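Local structure of taurine dioxygenase (Burkholderia xenovorans, 5KEU) at residues B[40-45]-B[76-81]; B[48-53]-B[60-65]; B[155-160]-B[250-255]; B[160-165]-B[244-249]; B[205-210]-B[214-219]. The protein probably acts as an iron(II)- and 2-oxoglutarate-dependent dioxygenase of the TauD/TfdA family, oxidising taurine or a related small substrate. All blocks are in the same frame, centred on the assembly; numbering follows the deposited sequence. Where two conformers were deposited one is given.

Contact 1: B[40-45]-B[76-81]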
# COMPACT_ATOMS: atom_id res chain seq x y z
N ARG B 40 23.91 10.27 -19.04
CA ARG B 40 25.32 10.14 -19.36
C ARG B 40 25.90 8.95 -18.59
O ARG B 40 25.31 8.49 -17.61
CB ARG B 40 26.09 11.43 -19.04
N LYS B 41 27.04 8.46 -19.04
CA LYS B 41 27.65 7.30 -18.40
C LYS B 41 28.04 7.61 -16.96
O LYS B 41 28.60 8.67 -16.66
CB LYS B 41 28.87 6.83 -19.18
CG LYS B 41 29.55 5.63 -18.57
CD LYS B 41 30.59 5.02 -19.51
CE LYS B 41 30.96 3.61 -19.05
NZ LYS B 41 32.04 3.01 -19.88
N LEU B 42 27.75 6.67 -16.06
CA LEU B 42 28.10 6.84 -14.65
C LEU B 42 29.56 6.46 -14.41
O LEU B 42 30.07 5.52 -15.02
CB LEU B 42 27.20 5.96 -13.77
CG LEU B 42 25.70 6.16 -13.97
CD1 LEU B 42 24.94 5.31 -12.98
CD2 LEU B 42 25.38 7.61 -13.81
N ASP B 43 30.22 7.19 -13.52
CA ASP B 43 31.58 6.82 -13.17
C ASP B 43 31.52 5.67 -12.15
O ASP B 43 30.45 5.35 -11.63
CB ASP B 43 32.38 8.05 -12.70
CG ASP B 43 31.85 8.67 -11.41
OD1 ASP B 43 31.31 7.97 -10.54
OD2 ASP B 43 32.02 9.90 -11.25
N PRO B 44 32.65 5.00 -11.91
CA PRO B 44 32.60 3.83 -11.00
C PRO B 44 32.05 4.15 -9.63
O PRO B 44 31.37 3.30 -9.04
CB PRO B 44 34.07 3.39 -10.93
CG PRO B 44 34.63 3.81 -12.29
CD PRO B 44 33.97 5.14 -12.55
N SER B 45 32.32 5.35 -9.10
CA SER B 45 31.80 5.70 -7.78
C SER B 45 30.27 5.81 -7.80
O SER B 45 29.60 5.41 -6.84
CB SER B 45 32.41 7.02 -7.32
OG SER B 45 31.71 7.52 -6.20
N SER B 76 21.41 0.46 -17.83
CA SER B 76 21.23 -0.93 -17.40
C SER B 76 22.53 -1.72 -17.49
O SER B 76 22.85 -2.52 -16.59
CB SER B 76 20.15 -1.60 -18.25
OG SER B 76 18.95 -0.84 -18.23
N ALA B 77 23.27 -1.55 -18.58
CA ALA B 77 24.45 -2.36 -18.83
C ALA B 77 25.57 -2.08 -17.83
O ALA B 77 26.50 -2.90 -17.72
CB ALA B 77 24.97 -2.14 -20.24
N GLN B 78 25.52 -0.95 -17.13
CA GLN B 78 26.52 -0.69 -16.11
C GLN B 78 26.29 -1.51 -14.85
O GLN B 78 27.16 -1.53 -13.98
CB GLN B 78 26.54 0.81 -15.77
CG GLN B 78 27.03 1.66 -16.94
CD GLN B 78 27.48 3.06 -16.53
OE1 GLN B 78 26.72 4.02 -16.66
NE2 GLN B 78 28.71 3.18 -16.07
N PHE B 79 25.16 -2.21 -14.76
CA PHE B 79 24.86 -3.02 -13.60
C PHE B 79 24.71 -4.50 -13.91
O PHE B 79 24.68 -5.30 -12.97
CB PHE B 79 23.58 -2.50 -12.92
CG PHE B 79 23.73 -1.09 -12.42
CD1 PHE B 79 24.25 -0.84 -11.16
CD2 PHE B 79 23.40 -0.01 -13.23
CE1 PHE B 79 24.42 0.46 -10.70
CE2 PHE B 79 23.57 1.30 -12.80
CZ PHE B 79 24.08 1.53 -11.52
N GLY B 80 24.65 -4.90 -15.18
CA GLY B 80 24.54 -6.31 -15.50
C GLY B 80 24.35 -6.50 -16.99
O GLY B 80 24.59 -5.59 -17.78
N GLU B 81 23.92 -7.72 -17.35
CA GLU B 81 23.69 -8.08 -18.75
C GLU B 81 22.20 -7.92 -19.01
O GLU B 81 21.40 -8.64 -18.41
CB GLU B 81 24.12 -9.52 -19.02
CG GLU B 81 25.62 -9.78 -18.97
CD GLU B 81 26.36 -9.06 -20.08
OE1 GLU B 81 26.18 -9.44 -21.27
OE2 GLU B 81 27.11 -8.11 -19.78
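Two hydrogen bonds join the side-chain amide of Q78 to the backbone of L42, using both ends of the amide on one residue. L42 N donates to Q78 OE1 over 2.9 Å, nearly straight and in the carbonyl plane on a lone pair. Q78 NE2 donates to L42 O at 2.9 Å, and that oxygen lies in the plane of the Q78 amide. Gripped at both ends, the amide cannot easily flip. Its chain is extended beyond CG, which carries the group across to the other backbone.

The lysine chain is in van der Waals contact with the amide, K41 CG lying 3.6 Å from Q78 NE2. The apolar contact is looser: L42 CD1 reaches the edge of the F79 ring, 4.1 Å from CZ.

The link ties the approach to helix 44-57, N-capped by D43, to the segment that follows helix 69-77. L42 and F79 both pack on I50 of helix 44-57, and F79 also meets F265 edge-to-face and touches L293 of strand 287-293.

Contact 2: B[48-53]-B[60-65]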
# COMPACT_ATOMS: atom_id res chain seq x y z
N ALA B 48 28.84 2.28 -7.92
CA ALA B 48 28.95 1.62 -6.62
C ALA B 48 27.92 2.18 -5.65
O ALA B 48 27.30 1.42 -4.90
CB ALA B 48 30.35 1.79 -6.06
N GLN B 49 27.71 3.50 -5.66
CA GLN B 49 26.76 4.09 -4.73
C GLN B 49 25.35 3.61 -5.02
O GLN B 49 24.58 3.32 -4.10
CB GLN B 49 26.81 5.62 -4.82
CG GLN B 49 28.03 6.26 -4.18
CD GLN B 49 28.01 7.78 -4.35
OE1 GLN B 49 27.22 8.48 -3.72
NE2 GLN B 49 28.88 8.29 -5.22
N ILE B 50 24.98 3.55 -6.30
CA ILE B 50 23.64 3.09 -6.66
C ILE B 50 23.48 1.62 -6.28
O ILE B 50 22.46 1.22 -5.71
CB ILE B 50 23.38 3.33 -8.15
CG1 ILE B 50 23.24 4.84 -8.42
CG2 ILE B 50 22.16 2.56 -8.61
CD1 ILE B 50 23.24 5.19 -9.88
N ARG B 51 24.50 0.81 -6.56
CA ARG B 51 24.46 -0.60 -6.20
C ARG B 51 24.31 -0.78 -4.69
O ARG B 51 23.52 -1.61 -4.24
CB ARG B 51 25.72 -1.30 -6.71
CG ARG B 51 25.47 -2.74 -6.97
CD ARG B 51 26.58 -3.51 -7.68
NE ARG B 51 26.09 -4.88 -7.75
CZ ARG B 51 25.59 -5.44 -8.84
NH1 ARG B 51 25.59 -4.76 -9.99
NH2 ARG B 51 25.13 -6.68 -8.79
N ALA B 52 25.04 0.00 -3.90
CA ALA B 52 24.93 -0.13 -2.45
C ALA B 52 23.56 0.29 -1.95
O ALA B 52 23.00 -0.34 -1.04
CB ALA B 52 26.03 0.69 -1.77
N ALA B 53 23.00 1.36 -2.51
CA ALA B 53 21.67 1.79 -2.08
C ALA B 53 20.63 0.75 -2.46
O ALA B 53 19.67 0.50 -1.71
CB ALA B 53 21.33 3.14 -2.70
N VAL B 60 15.27 1.40 -5.65
CA VAL B 60 15.65 2.81 -5.63
C VAL B 60 14.95 3.53 -6.77
O VAL B 60 14.65 2.94 -7.81
CB VAL B 60 17.19 3.02 -5.69
CG1 VAL B 60 17.87 2.42 -4.46
CG2 VAL B 60 17.79 2.45 -6.99
N PHE B 61 14.66 4.81 -6.55
CA PHE B 61 13.88 5.60 -7.48
C PHE B 61 14.65 6.84 -7.89
O PHE B 61 15.42 7.40 -7.10
CB PHE B 61 12.53 6.01 -6.86
CG PHE B 61 11.71 4.84 -6.39
CD1 PHE B 61 10.97 4.08 -7.30
CD2 PHE B 61 11.67 4.50 -5.05
CE1 PHE B 61 10.19 3.01 -6.87
CE2 PHE B 61 10.91 3.42 -4.60
CZ PHE B 61 10.16 2.68 -5.51
N PHE B 62 14.47 7.24 -9.15
CA PHE B 62 15.00 8.49 -9.67
C PHE B 62 13.84 9.31 -10.22
O PHE B 62 12.82 8.76 -10.64
CB PHE B 62 16.04 8.24 -10.78
CG PHE B 62 17.14 7.27 -10.39
CD1 PHE B 62 18.37 7.74 -9.94
CD2 PHE B 62 16.96 5.90 -10.52
CE1 PHE B 62 19.41 6.85 -9.61
CE2 PHE B 62 17.99 5.01 -10.20
CZ PHE B 62 19.21 5.49 -9.74
N ARG B 63 13.99 10.63 -10.21
CA ARG B 63 13.00 11.54 -10.77
C ARG B 63 13.64 12.41 -11.83
O ARG B 63 14.84 12.70 -11.77
CB ARG B 63 12.38 12.45 -9.69
CG ARG B 63 11.76 11.73 -8.50
CD ARG B 63 10.51 10.97 -8.89
NE ARG B 63 9.72 10.56 -7.72
CZ ARG B 63 8.48 10.09 -7.79
NH1 ARG B 63 7.90 9.95 -8.97
NH2 ARG B 63 7.82 9.75 -6.69
N GLU B 64 12.82 12.84 -12.80
CA GLU B 64 13.25 13.80 -13.82
C GLU B 64 14.46 13.30 -14.60
O GLU B 64 15.39 14.05 -14.91
CB GLU B 64 13.53 15.17 -13.20
CG GLU B 64 12.35 15.71 -12.42
CD GLU B 64 11.25 16.24 -13.32
OE1 GLU B 64 11.57 16.86 -14.35
OE2 GLU B 64 10.06 16.03 -13.00
N GLN B 65 14.46 12.01 -14.92
CA GLN B 65 15.46 11.37 -15.77
C GLN B 65 14.77 10.99 -17.08
O GLN B 65 14.16 9.93 -17.19
CB GLN B 65 16.07 10.14 -15.09
CG GLN B 65 16.68 10.42 -13.71
CD GLN B 65 17.86 11.36 -13.78
OE1 GLN B 65 18.66 11.29 -14.71
NE2 GLN B 65 17.97 12.26 -12.81
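The ring of F62 is the flat group here, and I50 meets it obliquely: the methyl CD1 sits 4.0 Å from F62 CZ and 4.2 Å from F62 CE1, at the far end of the ring. The two side chains approach at a slant and touch through their ends. I50 owes this reach to its CG1 branch, placed opposite the carbonyl carbon (chi1 -70°) and continued outward to CD1 by an extended second torsion.

The backbones come closest at A53 and V60, 7.1 Å from CA to CA, where A53 offers little more than its backbone and a methyl. V60 CG1 lies 3.8 Å from A53 C and 3.9 Å from A53 CB, so the valine branch rests against the helix itself. All four touching residues are buried, and the side chains that meet are apolar.

This is the helix-to-strand packing of a beta-alpha-beta unit, made of strand 31-34, helix 44-57 and strand 59-62. V60 points at the helix and the F62 ring reaches toward it, while F61 turns the other way to stack on F256. L33 of strand 31-34 touches I50, A53, V60 and F62, and F265 of strand 263-267 packs against I50 and V60, so the helix covers neighbouring strands of the mixed sheet.

Contact 3: B[155-160]-B[250-255]. With FMT (formic acid), chain F.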
# COMPACT_ATOMS: atom_id res chain seq x y z
N LEU B 155 11.19 -8.92 0.99
CA LEU B 155 11.11 -10.33 1.33
C LEU B 155 12.28 -10.81 2.20
O LEU B 155 12.19 -11.88 2.80
CB LEU B 155 11.04 -11.17 0.04
CG LEU B 155 9.81 -10.91 -0.84
CD1 LEU B 155 9.78 -11.75 -2.13
CD2 LEU B 155 8.56 -11.20 -0.03
N ALA B 156 13.36 -10.04 2.29
CA ALA B 156 14.36 -10.33 3.31
C ALA B 156 13.80 -10.04 4.69
O ALA B 156 13.90 -10.87 5.61
CB ALA B 156 15.63 -9.51 3.05
N LEU B 157 13.18 -8.86 4.85
CA LEU B 157 12.50 -8.53 6.10
C LEU B 157 11.39 -9.53 6.40
O LEU B 157 11.21 -9.95 7.56
CB LEU B 157 11.93 -7.11 6.00
CG LEU B 157 11.18 -6.60 7.21
CD1 LEU B 157 12.13 -6.54 8.41
CD2 LEU B 157 10.61 -5.24 6.88
N ALA B 158 10.60 -9.90 5.38
CA ALA B 158 9.54 -10.87 5.61
C ALA B 158 10.09 -12.15 6.24
O ALA B 158 9.48 -12.69 7.17
CB ALA B 158 8.80 -11.18 4.30
N TYR B 159 11.22 -12.65 5.73
CA TYR B 159 11.83 -13.84 6.33
C TYR B 159 12.20 -13.57 7.78
O TYR B 159 11.90 -14.37 8.67
CB TYR B 159 13.07 -14.26 5.53
CG TYR B 159 13.83 -15.41 6.18
CD1 TYR B 159 14.88 -15.17 7.08
CD2 TYR B 159 13.49 -16.74 5.91
CE1 TYR B 159 15.56 -16.23 7.69
CE2 TYR B 159 14.16 -17.81 6.51
CZ TYR B 159 15.21 -17.54 7.39
OH TYR B 159 15.88 -18.59 7.98
N GLU B 160 12.89 -12.46 8.03
CA GLU B 160 13.37 -12.19 9.38
C GLU B 160 12.22 -12.06 10.36
O GLU B 160 12.38 -12.38 11.54
CB GLU B 160 14.24 -10.93 9.38
CG GLU B 160 15.55 -11.09 8.61
CD GLU B 160 16.49 -12.11 9.25
OE1 GLU B 160 16.47 -12.24 10.50
OE2 GLU B 160 17.25 -12.79 8.50
N PRO B 250 1.63 -4.52 5.33
CA PRO B 250 1.88 -3.15 4.86
C PRO B 250 3.20 -2.59 5.33
O PRO B 250 3.85 -1.83 4.60
CB PRO B 250 0.71 -2.35 5.46
CG PRO B 250 -0.24 -3.32 6.03
CD PRO B 250 0.42 -4.66 6.15
N GLU B 251 3.62 -2.93 6.55
CA GLU B 251 4.88 -2.41 7.07
C GLU B 251 6.11 -2.97 6.35
O GLU B 251 7.21 -2.46 6.57
CB GLU B 251 4.97 -2.66 8.59
CG GLU B 251 4.92 -4.14 9.02
CD GLU B 251 3.51 -4.65 9.31
OE1 GLU B 251 3.39 -5.66 10.04
OE2 GLU B 251 2.52 -4.05 8.83
N PHE B 252 5.95 -3.97 5.47
CA PHE B 252 7.07 -4.45 4.66
C PHE B 252 7.12 -3.78 3.29
O PHE B 252 7.99 -4.12 2.48
CB PHE B 252 7.01 -5.97 4.43
CG PHE B 252 6.92 -6.81 5.69
CD1 PHE B 252 7.30 -6.31 6.93
CD2 PHE B 252 6.48 -8.13 5.62
CE1 PHE B 252 7.20 -7.10 8.09
CE2 PHE B 252 6.39 -8.93 6.77
CZ PHE B 252 6.76 -8.41 8.01
N THR B 253 6.23 -2.82 3.01
CA THR B 253 6.02 -2.34 1.65
C THR B 253 6.36 -0.86 1.48
O THR B 253 6.43 -0.09 2.44
CB THR B 253 4.55 -2.54 1.20
OG1 THR B 253 3.69 -1.64 1.94
CG2 THR B 253 4.12 -3.98 1.44
N VAL B 254 6.55 -0.49 0.22
CA VAL B 254 6.65 0.91 -0.18
C VAL B 254 5.80 1.08 -1.43
O VAL B 254 5.70 0.17 -2.26
CB VAL B 254 8.11 1.35 -0.43
CG1 VAL B 254 8.69 0.65 -1.67
CG2 VAL B 254 8.20 2.87 -0.60
N ARG B 255 5.19 2.26 -1.57
CA ARG B 255 4.35 2.58 -2.72
C ARG B 255 4.96 3.77 -3.47
O ARG B 255 5.48 4.70 -2.85
CB ARG B 255 2.92 2.90 -2.24
CG ARG B 255 1.95 3.30 -3.37
CD ARG B 255 0.53 3.30 -2.83
NE ARG B 255 -0.45 3.79 -3.79
CZ ARG B 255 -1.76 3.70 -3.62
NH1 ARG B 255 -2.25 3.11 -2.54
NH2 ARG B 255 -2.59 4.19 -4.55
C FMT F . 0.32 -1.47 2.14
O1 FMT F . 0.81 -2.18 1.26
O2 FMT F . -0.89 -1.35 2.35
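Packing of helix 155-161 against the short 3-10 turn 250-252 brings L157 and A158 onto F252 in this double-stranded beta-helix (jelly-roll) enzyme of the cupin clan. The turn leads straight into strand 253-256, which pairs with strand 150-154, the strand that runs into the helix; the contact therefore joins the element that follows one strand to the element that precedes its neighbour. F252 lies about 12 Å from the metal ligand H273, measured between side chains, so this is packing outside the first shell of the magnesium site.

F252 is buried and takes both helix residues on its ring. L157 comes in obliquely, CD2 lying 3.5 Å from F252 CD1, with its CG 3.9 Å from the same atom. The first torsion (chi1 180°) swings CG toward the ring, and the second (chi2 62°) sets CD2 against CD1. A158 lies on the same side of the ring plane, by the CD2/CE2 edge: its N is over the face, its CA is 3.9 Å from F252 CE2, and its CB is 4.1 Å from F252 CD2. H246 meets the same ring edge-to-face.

E251 directs its carboxylate to R249 in a salt bridge. The second subunit lies beside the strand, where T253 O and R255 NH1 make weak reciprocal hydrogen bonds between the chains. A formic acid, probably from the crystallisation liquor, rests with its carbon 3.5 Å from P250 CB.

Contact 4: B[160-165]-B[244-249]. With FMT (formic acid), chain D.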
# COMPACT_ATOMS: atom_id res chain seq x y z
N GLU B 160 12.89 -12.46 8.03
CA GLU B 160 13.37 -12.19 9.38
C GLU B 160 12.22 -12.06 10.36
O GLU B 160 12.38 -12.38 11.54
CB GLU B 160 14.24 -10.93 9.38
CG GLU B 160 15.55 -11.09 8.61
CD GLU B 160 16.49 -12.11 9.25
OE1 GLU B 160 16.47 -12.24 10.50
OE2 GLU B 160 17.25 -12.79 8.50
N LYS B 161 11.06 -11.62 9.88
CA LYS B 161 9.90 -11.40 10.75
C LYS B 161 9.06 -12.65 10.98
O LYS B 161 8.17 -12.62 11.85
CB LYS B 161 9.02 -10.29 10.20
CG LYS B 161 9.66 -8.91 10.25
CD LYS B 161 9.75 -8.36 11.67
CE LYS B 161 10.05 -6.88 11.64
NZ LYS B 161 9.87 -6.25 12.98
N LEU B 162 9.30 -13.73 10.24
CA LEU B 162 8.77 -15.02 10.67
C LEU B 162 9.35 -15.35 12.04
O LEU B 162 10.48 -14.96 12.37
CB LEU B 162 9.17 -16.13 9.68
CG LEU B 162 8.68 -16.06 8.23
CD1 LEU B 162 9.35 -17.17 7.39
CD2 LEU B 162 7.17 -16.22 8.24
N SER B 163 8.58 -16.08 12.84
CA SER B 163 9.13 -16.56 14.11
C SER B 163 10.25 -17.57 13.84
O SER B 163 10.35 -18.15 12.75
CB SER B 163 8.05 -17.22 14.97
OG SER B 163 7.55 -18.40 14.34
N ALA B 164 11.11 -17.77 14.84
CA ALA B 164 12.24 -18.69 14.69
C ALA B 164 11.82 -20.08 14.23
O ALA B 164 12.46 -20.61 13.30
CB ALA B 164 13.04 -18.77 16.01
N PRO B 165 10.80 -20.72 14.81
CA PRO B 165 10.43 -22.06 14.33
C PRO B 165 9.94 -22.05 12.89
O PRO B 165 10.22 -23.00 12.14
CB PRO B 165 9.34 -22.50 15.32
CG PRO B 165 9.62 -21.66 16.57
CD PRO B 165 10.00 -20.34 16.00
N TRP B 244 2.01 -15.96 2.30
CA TRP B 244 1.67 -14.87 1.38
C TRP B 244 1.03 -13.70 2.12
O TRP B 244 1.31 -12.53 1.81
CB TRP B 244 0.73 -15.39 0.29
CG TRP B 244 1.44 -16.27 -0.73
CD1 TRP B 244 2.78 -16.31 -1.02
CD2 TRP B 244 0.81 -17.23 -1.57
NE1 TRP B 244 3.02 -17.25 -2.03
CE2 TRP B 244 1.82 -17.82 -2.38
CE3 TRP B 244 -0.51 -17.65 -1.73
CZ2 TRP B 244 1.53 -18.80 -3.32
CZ3 TRP B 244 -0.80 -18.63 -2.69
CH2 TRP B 244 0.22 -19.19 -3.47
N GLU B 245 0.12 -13.99 3.05
CA GLU B 245 -0.43 -12.95 3.92
C GLU B 245 0.70 -12.24 4.66
O GLU B 245 0.73 -11.00 4.75
CB GLU B 245 -1.44 -13.63 4.86
CG GLU B 245 -1.92 -12.93 6.10
CD GLU B 245 -2.84 -13.84 6.95
OE1 GLU B 245 -2.35 -14.86 7.55
OE2 GLU B 245 -4.06 -13.55 6.99
N HIS B 246 1.65 -13.01 5.18
CA HIS B 246 2.77 -12.44 5.92
C HIS B 246 3.63 -11.56 5.01
O HIS B 246 4.03 -10.46 5.39
CB HIS B 246 3.59 -13.57 6.53
CG HIS B 246 4.84 -13.10 7.23
ND1 HIS B 246 4.80 -12.45 8.44
CD2 HIS B 246 6.14 -13.14 6.85
CE1 HIS B 246 6.04 -12.13 8.80
NE2 HIS B 246 6.87 -12.53 7.85
N ALA B 247 3.94 -12.04 3.81
CA ALA B 247 4.90 -11.33 2.96
C ALA B 247 4.36 -10.00 2.47
O ALA B 247 5.14 -9.19 1.96
CB ALA B 247 5.29 -12.19 1.75
N THR B 248 3.05 -9.77 2.56
CA THR B 248 2.44 -8.56 2.07
C THR B 248 1.95 -7.66 3.20
O THR B 248 1.10 -6.79 2.97
CB THR B 248 1.30 -8.88 1.09
OG1 THR B 248 0.34 -9.73 1.72
CG2 THR B 248 1.86 -9.59 -0.15
N ARG B 249 2.46 -7.86 4.42
CA ARG B 249 2.19 -6.92 5.51
C ARG B 249 2.49 -5.49 5.03
O ARG B 249 3.56 -5.25 4.45
CB ARG B 249 3.06 -7.20 6.75
CG ARG B 249 2.74 -8.47 7.56
CD ARG B 249 1.38 -8.42 8.24
NE ARG B 249 1.18 -7.13 8.87
CZ ARG B 249 0.01 -6.55 9.04
NH1 ARG B 249 -0.05 -5.34 9.61
NH2 ARG B 249 -1.10 -7.17 8.66
C FMT D . -1.16 -3.61 12.26
O1 FMT D . -0.94 -3.11 11.15
O2 FMT D . -0.29 -3.99 13.06
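L162 CD2 sits over one face of the H246 imidazole in a CH-pi contact, 3.9 Å from the ring centroid and 26° off the normal. The methyl is offset toward the rim, where its closest atom is H246 CD2 at 3.5 Å. K161 meets the same ring with its CB at the edge, in plane, 3.8 Å from H246 CE1; beyond that the lysine chain bends at its second torsion and leads away.

H246 is set into this corner by its first torsion, CG opposite the backbone N (chi1 176°), and by a hydrogen bond from NE2 to A158 O. Thus the imidazole wedges the last turn of helix 233-247 against the C-terminal end of helix 155-161 and the short connection whose S163 occupies the N-cap position of helix 164-171. L218 of strand 216-218 touches both L162 and H246.

Past the helix end, T248 OG1 turns back to W244 O with a 3.0 Å hydrogen bond. R249 NH1 makes a weak bond of 2.9 Å to O1 of a formic acid, that oxygen lying at the guanidinium edge near its plane. Further out, R249 packs on L116 of the second subunit.

Contact 5: B[205-210]-B[214-219]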
# COMPACT_ATOMS: atom_id res chain seq x y z
N PRO B 205 14.22 -22.97 -3.96
CA PRO B 205 14.13 -22.96 -2.50
C PRO B 205 13.06 -21.96 -2.06
O PRO B 205 12.87 -20.92 -2.69
CB PRO B 205 15.52 -22.50 -2.06
CG PRO B 205 16.00 -21.66 -3.22
CD PRO B 205 15.50 -22.41 -4.44
N LEU B 206 12.35 -22.30 -0.98
CA LEU B 206 11.43 -21.33 -0.40
C LEU B 206 12.18 -20.18 0.24
O LEU B 206 11.65 -19.07 0.35
CB LEU B 206 10.53 -21.99 0.64
CG LEU B 206 9.20 -22.61 0.22
CD1 LEU B 206 8.32 -22.82 1.46
CD2 LEU B 206 8.49 -21.70 -0.78
N VAL B 207 13.43 -20.41 0.66
CA VAL B 207 14.27 -19.39 1.26
C VAL B 207 15.49 -19.24 0.36
O VAL B 207 16.30 -20.17 0.25
CB VAL B 207 14.70 -19.76 2.68
CG1 VAL B 207 15.71 -18.74 3.21
CG2 VAL B 207 13.47 -19.84 3.56
N ARG B 208 15.63 -18.09 -0.29
CA ARG B 208 16.76 -17.88 -1.18
C ARG B 208 17.86 -17.12 -0.45
O ARG B 208 17.60 -16.07 0.15
CB ARG B 208 16.35 -17.09 -2.42
CG ARG B 208 17.50 -16.98 -3.39
CD ARG B 208 17.15 -16.11 -4.60
NE ARG B 208 18.35 -15.96 -5.42
CZ ARG B 208 18.37 -15.44 -6.65
NH1 ARG B 208 17.25 -15.01 -7.21
NH2 ARG B 208 19.53 -15.35 -7.29
N VAL B 209 19.09 -17.63 -0.53
CA VAL B 209 20.23 -16.96 0.09
C VAL B 209 20.79 -15.94 -0.90
O VAL B 209 21.32 -16.31 -1.96
CB VAL B 209 21.30 -17.96 0.52
CG1 VAL B 209 22.51 -17.22 1.10
CG2 VAL B 209 20.71 -18.93 1.53
N HIS B 210 20.71 -14.66 -0.53
CA HIS B 210 21.05 -13.57 -1.43
C HIS B 210 22.53 -13.65 -1.80
O HIS B 210 23.39 -13.71 -0.91
CB HIS B 210 20.74 -12.22 -0.79
CG HIS B 210 20.77 -11.07 -1.74
ND1 HIS B 210 21.93 -10.60 -2.31
CD2 HIS B 210 19.77 -10.27 -2.21
CE1 HIS B 210 21.65 -9.57 -3.09
NE2 HIS B 210 20.35 -9.36 -3.05
N GLY B 214 24.19 -12.34 1.42
CA GLY B 214 24.03 -13.51 2.25
C GLY B 214 22.73 -13.57 3.03
O GLY B 214 22.51 -14.54 3.77
N GLU B 215 21.85 -12.58 2.87
CA GLU B 215 20.59 -12.59 3.59
C GLU B 215 19.66 -13.68 3.08
O GLU B 215 19.62 -13.99 1.89
CB GLU B 215 19.88 -11.24 3.45
CG GLU B 215 20.63 -10.07 4.04
CD GLU B 215 20.07 -8.76 3.54
OE1 GLU B 215 20.28 -8.43 2.35
OE2 GLU B 215 19.37 -8.09 4.33
N ARG B 216 18.89 -14.24 4.00
CA ARG B 216 17.83 -15.16 3.67
C ARG B 216 16.59 -14.37 3.26
O ARG B 216 16.20 -13.43 3.95
CB ARG B 216 17.54 -16.06 4.86
CG ARG B 216 18.70 -17.05 5.05
CD ARG B 216 18.60 -17.88 6.30
NE ARG B 216 19.89 -18.54 6.52
CZ ARG B 216 20.05 -19.70 7.14
NH1 ARG B 216 18.99 -20.34 7.62
NH2 ARG B 216 21.26 -20.21 7.29
N VAL B 217 15.98 -14.78 2.16
CA VAL B 217 14.84 -14.10 1.56
C VAL B 217 13.68 -15.09 1.48
O VAL B 217 13.86 -16.22 1.01
CB VAL B 217 15.19 -13.57 0.15
CG1 VAL B 217 13.95 -13.11 -0.58
CG2 VAL B 217 16.25 -12.46 0.24
N LEU B 218 12.50 -14.65 1.90
CA LEU B 218 11.31 -15.49 1.82
C LEU B 218 10.81 -15.43 0.38
O LEU B 218 10.05 -14.54 -0.01
CB LEU B 218 10.25 -15.02 2.82
CG LEU B 218 8.99 -15.87 2.88
CD1 LEU B 218 9.36 -17.30 3.34
CD2 LEU B 218 7.97 -15.24 3.85
N TYR B 219 11.25 -16.40 -0.42
CA TYR B 219 11.16 -16.34 -1.89
C TYR B 219 9.81 -16.87 -2.38
O TYR B 219 9.74 -17.88 -3.06
CB TYR B 219 12.33 -17.13 -2.49
CG TYR B 219 12.76 -16.74 -3.89
CD1 TYR B 219 13.17 -15.45 -4.19
CD2 TYR B 219 12.78 -17.69 -4.92
CE1 TYR B 219 13.59 -15.10 -5.49
CE2 TYR B 219 13.20 -17.35 -6.22
CZ TYR B 219 13.60 -16.06 -6.49
OH TYR B 219 14.03 -15.71 -7.77
O HOH W 1 10.34 -20.49 -3.72
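Strands 207-209 and 216-218 run antiparallel as the two arms of a beta hairpin, their axes 4.5 Å apart at closest approach and their directions at 148°, with R208 and V217 as the hydrogen-bonded pair (R208 N to V217 O and V217 N to R208 O, both 2.9 Å) between the non-hydrogen-bonded pairs V207 with L218 and V209 with R216.

R208 and Y219 lie side by side, on the side of R208 and V217. R208 CD sits over the Y219 ring, 4.0 Å from its centroid, while the guanidinium stands nearly perpendicular to the ring plane (89°). An extended chain carries R208 along the ring to its salt bridge with D296. On the face with V207 and V209, V207 CG1 touches R216 CB at 3.6 Å. Near the turn H210 N gives a short, nearly straight bond of 2.7 Å to E215 O; at the other end a water donates to both P205 O and Y219 O.

The V207, R216 and L218 part of the second face is covered by helices: Y159 of helix 155-161 packs on all three, while D171 of helix 164-171 pairs with R216. Beyond the hairpin, strand 200-209 pairs with strands 174-179 and 307-310.

The five contacts form two groups. Contacts 1 and 2, centres 11 Å apart, share helix 44-57, and F79 O accepts a probable hydrogen bond from R51 NH1. Contacts 3, 4 and 5 lie 9 to 13 Å from one another, centre to centre, round helix 155-161, with L155 O probably bonded to L218 N. Contact 1 encloses contact 2 along the chain, and both close before contact 3 opens; contact 3 encloses contact 4, which in turn encloses contact 5. Contacts 1 and 4 stand about 35 Å apart across the chain's centre. The first group thus consolidates the beta-alpha-beta unit, while the second appears to tie helices and hairpin together beside the subunit interface, which contacts 3 and 4 reach.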